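Sortase family protein (Streptococcus agalactiae serogroup V, PDB 3RBJ) probably acts as a class C sortase in pilus assembly, this chain being the soluble catalytic part of a membrane-bound protein, with its predicted nucleophile replaced. Local coordinates at residues 89-94 and 150-155; 163-168 and 188-193. The protein carries 6 engineered substitutions. All coordinates share one frame; numbering follows the deposited sequence.

Overall arrangement
After the N-terminal helices 17-24 and 29-51, the chain enters the sortase beta-barrel at strand 85-89. Interaction 1 brings the turn that follows this strand against the start of strand 153-158. It closes a loop of 55 residues that holds three strands, a short helix and the predicted active-site residue His133. Interaction 2 opens only after interaction 1 has closed, so the two stand in series: 163-168 meets 188-193, its neighbour but one in the sheet, closing a loop of 19 residues; strand 203-212 lies between them. The two contacts adjoin where strands 153-158 and 161-173 pair, with Phe154 O 2.8 Å from Tyr165 N. Together they tie the seam between first and last strands to the buried interior.

Interaction 1 (89-94 and 150-155); sequences IPRINQ and VGDRFY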
# COMPACT_ATOMS: atom_id res chain seq x y z
N ILE A 89 7.68 8.43 2.16
CA ILE A 89 8.29 8.55 0.82
C ILE A 89 9.23 9.71 0.91
O ILE A 89 8.83 10.83 0.60
CB ILE A 89 7.26 8.95 -0.33
CG1 ILE A 89 5.88 8.29 -0.19
CG2 ILE A 89 7.82 8.74 -1.74
CD1 ILE A 89 5.90 6.91 -0.31
N PRO A 90 10.48 9.48 1.39
CA PRO A 90 11.35 10.65 1.59
C PRO A 90 11.56 11.50 0.33
O PRO A 90 11.59 12.71 0.44
CB PRO A 90 12.69 10.04 2.06
CG PRO A 90 12.30 8.75 2.70
CD PRO A 90 11.12 8.24 1.88
N ARG A 91 11.70 10.90 -0.84
CA ARG A 91 11.91 11.71 -2.08
C ARG A 91 10.91 12.88 -2.15
O ARG A 91 11.29 13.98 -2.51
CB ARG A 91 11.82 10.82 -3.35
CG ARG A 91 11.63 11.56 -4.71
CD ARG A 91 12.92 12.26 -5.23
NE ARG A 91 13.97 11.32 -5.64
CZ ARG A 91 15.29 11.60 -5.66
NH1 ARG A 91 15.74 12.80 -5.33
NH2 ARG A 91 16.19 10.69 -6.04
N ILE A 92 9.63 12.64 -1.83
CA ILE A 92 8.68 13.76 -1.87
C ILE A 92 8.13 14.22 -0.51
O ILE A 92 7.03 14.79 -0.44
CB ILE A 92 7.52 13.52 -2.87
CG1 ILE A 92 6.55 12.48 -2.31
CG2 ILE A 92 8.06 13.14 -4.28
CD1 ILE A 92 5.33 12.17 -3.22
N ASN A 93 8.90 14.01 0.55
CA ASN A 93 8.53 14.49 1.88
C ASN A 93 7.10 14.15 2.36
O ASN A 93 6.45 14.96 3.03
CB ASN A 93 8.72 16.03 1.98
CG ASN A 93 10.20 16.46 2.00
OD1 ASN A 93 10.90 16.33 3.01
ND2 ASN A 93 10.67 17.03 0.88
N GLN A 94 6.59 12.97 2.02
CA GLN A 94 5.23 12.59 2.42
C GLN A 94 5.25 11.45 3.42
O GLN A 94 5.88 10.42 3.18
CB GLN A 94 4.37 12.11 1.24
CG GLN A 94 3.75 13.18 0.35
CD GLN A 94 2.99 14.27 1.11
OE1 GLN A 94 2.15 13.98 1.96
NE2 GLN A 94 3.28 15.54 0.78
N VAL A 150 13.34 5.65 -10.29
CA VAL A 150 13.76 4.26 -10.00
C VAL A 150 14.98 4.34 -9.09
O VAL A 150 15.78 5.25 -9.22
CB VAL A 150 13.99 3.37 -11.27
CG1 VAL A 150 12.73 3.40 -12.15
CG2 VAL A 150 15.28 3.77 -12.04
N GLY A 151 15.07 3.42 -8.14
CA GLY A 151 16.12 3.48 -7.12
C GLY A 151 15.68 4.20 -5.85
O GLY A 151 16.26 3.97 -4.79
N ASP A 152 14.67 5.08 -5.93
CA ASP A 152 14.17 5.73 -4.72
C ASP A 152 13.48 4.73 -3.81
O ASP A 152 12.97 3.71 -4.28
CB ASP A 152 13.23 6.89 -5.02
CG ASP A 152 13.92 8.07 -5.66
OD1 ASP A 152 15.18 8.27 -5.54
OD2 ASP A 152 13.16 8.84 -6.30
N ARG A 153 13.41 5.04 -2.51
CA ARG A 153 12.82 4.12 -1.55
C ARG A 153 11.57 4.68 -0.89
O ARG A 153 11.40 5.91 -0.78
CB ARG A 153 13.83 3.72 -0.47
CG ARG A 153 15.24 3.55 -0.99
CD ARG A 153 16.06 2.62 -0.20
NE ARG A 153 17.15 2.16 -1.05
CZ ARG A 153 18.38 1.88 -0.65
NH1 ARG A 153 19.28 1.50 -1.55
NH2 ARG A 153 18.73 1.99 0.65
N PHE A 154 10.67 3.76 -0.55
CA PHE A 154 9.52 4.05 0.28
C PHE A 154 9.26 2.98 1.33
O PHE A 154 9.63 1.82 1.18
CB PHE A 154 8.29 4.43 -0.55
CG PHE A 154 7.77 3.33 -1.48
CD1 PHE A 154 6.79 2.45 -1.05
CD2 PHE A 154 8.22 3.22 -2.80
CE1 PHE A 154 6.28 1.48 -1.92
CE2 PHE A 154 7.72 2.25 -3.67
CZ PHE A 154 6.74 1.37 -3.21
N TYR A 155 8.66 3.39 2.44
CA TYR A 155 8.53 2.54 3.60
C TYR A 155 7.10 2.48 4.02
O TYR A 155 6.31 3.40 3.76
CB TYR A 155 9.38 3.06 4.76
CG TYR A 155 10.78 3.33 4.32
CD1 TYR A 155 11.76 2.36 4.43
CD2 TYR A 155 11.11 4.54 3.74
CE1 TYR A 155 13.04 2.60 3.99
CE2 TYR A 155 12.40 4.82 3.31
CZ TYR A 155 13.35 3.83 3.43
OH TYR A 155 14.61 4.09 2.97
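Pro90 lies across the edge of the Tyr155 ring, the two side chains crossing at about a right angle with Pro90 CD 3.9 Å from Tyr155 CE2. The contact belongs to the sortase beta-barrel: 89-94 is the hairpin turn between strands 85-89 and 94-100, and 153-155 opens strand 153-158, which pairs with the first strand to close the sheet. Pro90 and Arg91 form a short 3-10 segment, and a G1 beta bulge sets Asn93 and Gln94 opposite the single residue Ile89. Ile89 N bonds to Gln94 O at 2.9 Å across the turn. Tyr155 still pairs through its backbone with Ile88, but at Pro90 there is no N-H to continue the pairing, and Arg153 O instead faces the CD carbon at 3.5 Å.

On the buried side Ile89 and Phe154 run side by side in the same direction, the Ile89 CD1 methyl resting 3.5 Å from Phe154 CB. CG1 of Ile89 stands beside its own backbone N (chi1 -39°), which carries CD1 to that methylene. Both side chains also touch Leu192, joining the turn to the barrel interior.

The exposed flank is held by a salt bridge. Arg91 bends at both chi2 and chi3, curling its chain round so that the NE/NH2 edge of the guanidinium faces Asp152. The two flat groups are twisted 52° apart, so the pairing is not a flat bidentate one. NE points almost straight at OD2, an atom that also accepts a bond from Thr149 N but whose modelled position is uncertain, so the length of this bond is doubtful. The more securely placed contact, though strongly bent, is Arg91 NH2 to the syn side of Asp152 OD1, 2.7 Å long and 138° at the hydrogen.

Interaction 2 (163-168 and 188-193); sequences IAYQVD and DHVTLL
Tyr165 takes Val190 on its ring face and Asp188 at its hydroxyl. Val190 sets its CG1 methyl over the centre of the ring in a CH-pi contact, 3.7 Å from the Tyr165 centroid and only 9° off the ring normal. At the far end Tyr165 OH donates a hydrogen bond to Asp188 OD1 (2.8 Å), reaching the syn side of a carboxylate whose plane is turned 79° from the ring. The backbone also takes part, Asp188 O lying in the ring plane 3.6 Å from Tyr165 CE1. Methyl over the face and hydrogen bond at the hydroxyl both restrain the ring, which Arg211 also touches.

Farther along, Asp168 OD2 approaches the edge of the His189 imidazole, 3.3 Å from CE1; this is a close approach rather than a hydrogen bond.

A second shell holds these polar groups. Asp188 OD2 pairs with Arg211 and accepts from Gly123 N, while Asp168 OD2 is bridged to Arg208. His189 bonds through NE2 to Glu187 and through ND1 to Gly209 O; acceptors at both nitrogens are consistent with a proton on each, although Arg208, which touches His189 and holds Asp168, would oppose a charged imidazole.

Strands 163-168 and 188-193 cross at -71° with their axes 8.0 Å apart, as suits members of a strongly curled barrel sheet that are not paired directly. Strand 203-212 runs between them in the sheet, and strands 126-131 and 153-158 border their outer sides, adding Ala128 and Phe154 to the packing around Val190.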
# COMPACT_ATOMS: atom_id res chain seq x y z
N ILE A 163 8.56 -1.80 6.98
CA ILE A 163 9.25 -2.45 5.89
C ILE A 163 9.61 -1.47 4.75
O ILE A 163 8.88 -0.50 4.56
CB ILE A 163 8.49 -3.67 5.39
CG1 ILE A 163 7.11 -3.25 4.87
CG2 ILE A 163 8.39 -4.66 6.55
CD1 ILE A 163 6.22 -4.40 4.66
N ALA A 164 10.71 -1.75 4.04
CA ALA A 164 11.27 -0.91 2.96
C ALA A 164 11.11 -1.51 1.55
O ALA A 164 11.28 -2.71 1.35
CB ALA A 164 12.75 -0.67 3.23
N TYR A 165 10.79 -0.63 0.59
CA TYR A 165 10.74 -0.91 -0.85
C TYR A 165 11.68 -0.01 -1.66
O TYR A 165 11.93 1.14 -1.30
CB TYR A 165 9.29 -0.84 -1.36
CG TYR A 165 8.46 -1.97 -0.82
CD1 TYR A 165 8.27 -3.13 -1.55
CD2 TYR A 165 7.89 -1.89 0.45
CE1 TYR A 165 7.53 -4.20 -1.04
CE2 TYR A 165 7.17 -2.94 0.99
CZ TYR A 165 7.00 -4.12 0.23
OH TYR A 165 6.22 -5.17 0.72
N GLN A 166 12.22 -0.53 -2.74
CA GLN A 166 12.95 0.31 -3.67
C GLN A 166 12.25 0.26 -5.01
O GLN A 166 11.87 -0.82 -5.50
CB GLN A 166 14.33 -0.21 -3.85
CG GLN A 166 15.30 0.75 -4.46
CD GLN A 166 16.68 0.15 -4.51
OE1 GLN A 166 17.13 -0.28 -5.55
NE2 GLN A 166 17.35 0.10 -3.38
N VAL A 167 12.08 1.43 -5.62
CA VAL A 167 11.38 1.57 -6.90
C VAL A 167 12.19 0.86 -8.03
O VAL A 167 13.33 1.23 -8.33
CB VAL A 167 11.05 3.08 -7.16
CG1 VAL A 167 10.47 3.32 -8.50
CG2 VAL A 167 10.08 3.61 -6.12
N ASP A 168 11.58 -0.15 -8.63
CA ASP A 168 12.16 -0.92 -9.73
C ASP A 168 11.37 -0.68 -11.06
O ASP A 168 11.91 -0.96 -12.13
CB ASP A 168 12.12 -2.44 -9.38
CG ASP A 168 10.69 -3.01 -9.43
OD1 ASP A 168 9.76 -2.27 -9.07
OD2 ASP A 168 10.48 -4.18 -9.83
N ASP A 188 7.91 -9.75 -4.03
CA ASP A 188 7.22 -8.98 -3.02
C ASP A 188 7.22 -7.49 -3.42
O ASP A 188 8.29 -6.78 -3.37
CB ASP A 188 7.87 -9.25 -1.66
CG ASP A 188 7.43 -8.29 -0.55
OD1 ASP A 188 6.53 -7.46 -0.78
OD2 ASP A 188 8.03 -8.36 0.53
N HIS A 189 6.04 -6.99 -3.78
CA HIS A 189 6.00 -5.64 -4.36
C HIS A 189 4.96 -4.76 -3.67
O HIS A 189 4.03 -5.27 -3.05
CB HIS A 189 5.62 -5.73 -5.82
CG HIS A 189 6.71 -6.17 -6.73
ND1 HIS A 189 7.75 -5.34 -7.12
CD2 HIS A 189 6.90 -7.34 -7.39
CE1 HIS A 189 8.53 -5.99 -7.96
NE2 HIS A 189 8.03 -7.20 -8.15
N VAL A 190 5.09 -3.43 -3.81
CA VAL A 190 3.91 -2.53 -3.57
C VAL A 190 3.92 -1.42 -4.59
O VAL A 190 4.97 -0.84 -4.86
CB VAL A 190 3.79 -1.98 -2.13
CG1 VAL A 190 4.93 -1.12 -1.75
CG2 VAL A 190 2.50 -1.22 -1.93
N THR A 191 2.76 -1.26 -5.24
CA THR A 191 2.50 -0.25 -6.24
C THR A 191 1.75 1.01 -5.64
O THR A 191 0.69 0.88 -5.03
CB THR A 191 1.67 -0.87 -7.40
OG1 THR A 191 2.45 -1.91 -8.07
CG2 THR A 191 1.18 0.21 -8.40
N LEU A 192 2.33 2.19 -5.83
CA LEU A 192 1.69 3.48 -5.53
C LEU A 192 0.99 3.98 -6.82
O LEU A 192 1.59 4.05 -7.92
CB LEU A 192 2.70 4.50 -4.98
CG LEU A 192 3.71 4.08 -3.88
CD1 LEU A 192 4.69 5.22 -3.44
CD2 LEU A 192 3.12 3.41 -2.61
N LEU A 193 -0.28 4.31 -6.73
CA LEU A 193 -1.02 4.55 -7.95
C LEU A 193 -1.70 5.91 -7.83
O LEU A 193 -2.10 6.31 -6.75
CB LEU A 193 -2.04 3.41 -8.20
CG LEU A 193 -3.06 3.49 -9.37
CD1 LEU A 193 -3.37 2.12 -9.97
CD2 LEU A 193 -4.32 4.18 -9.05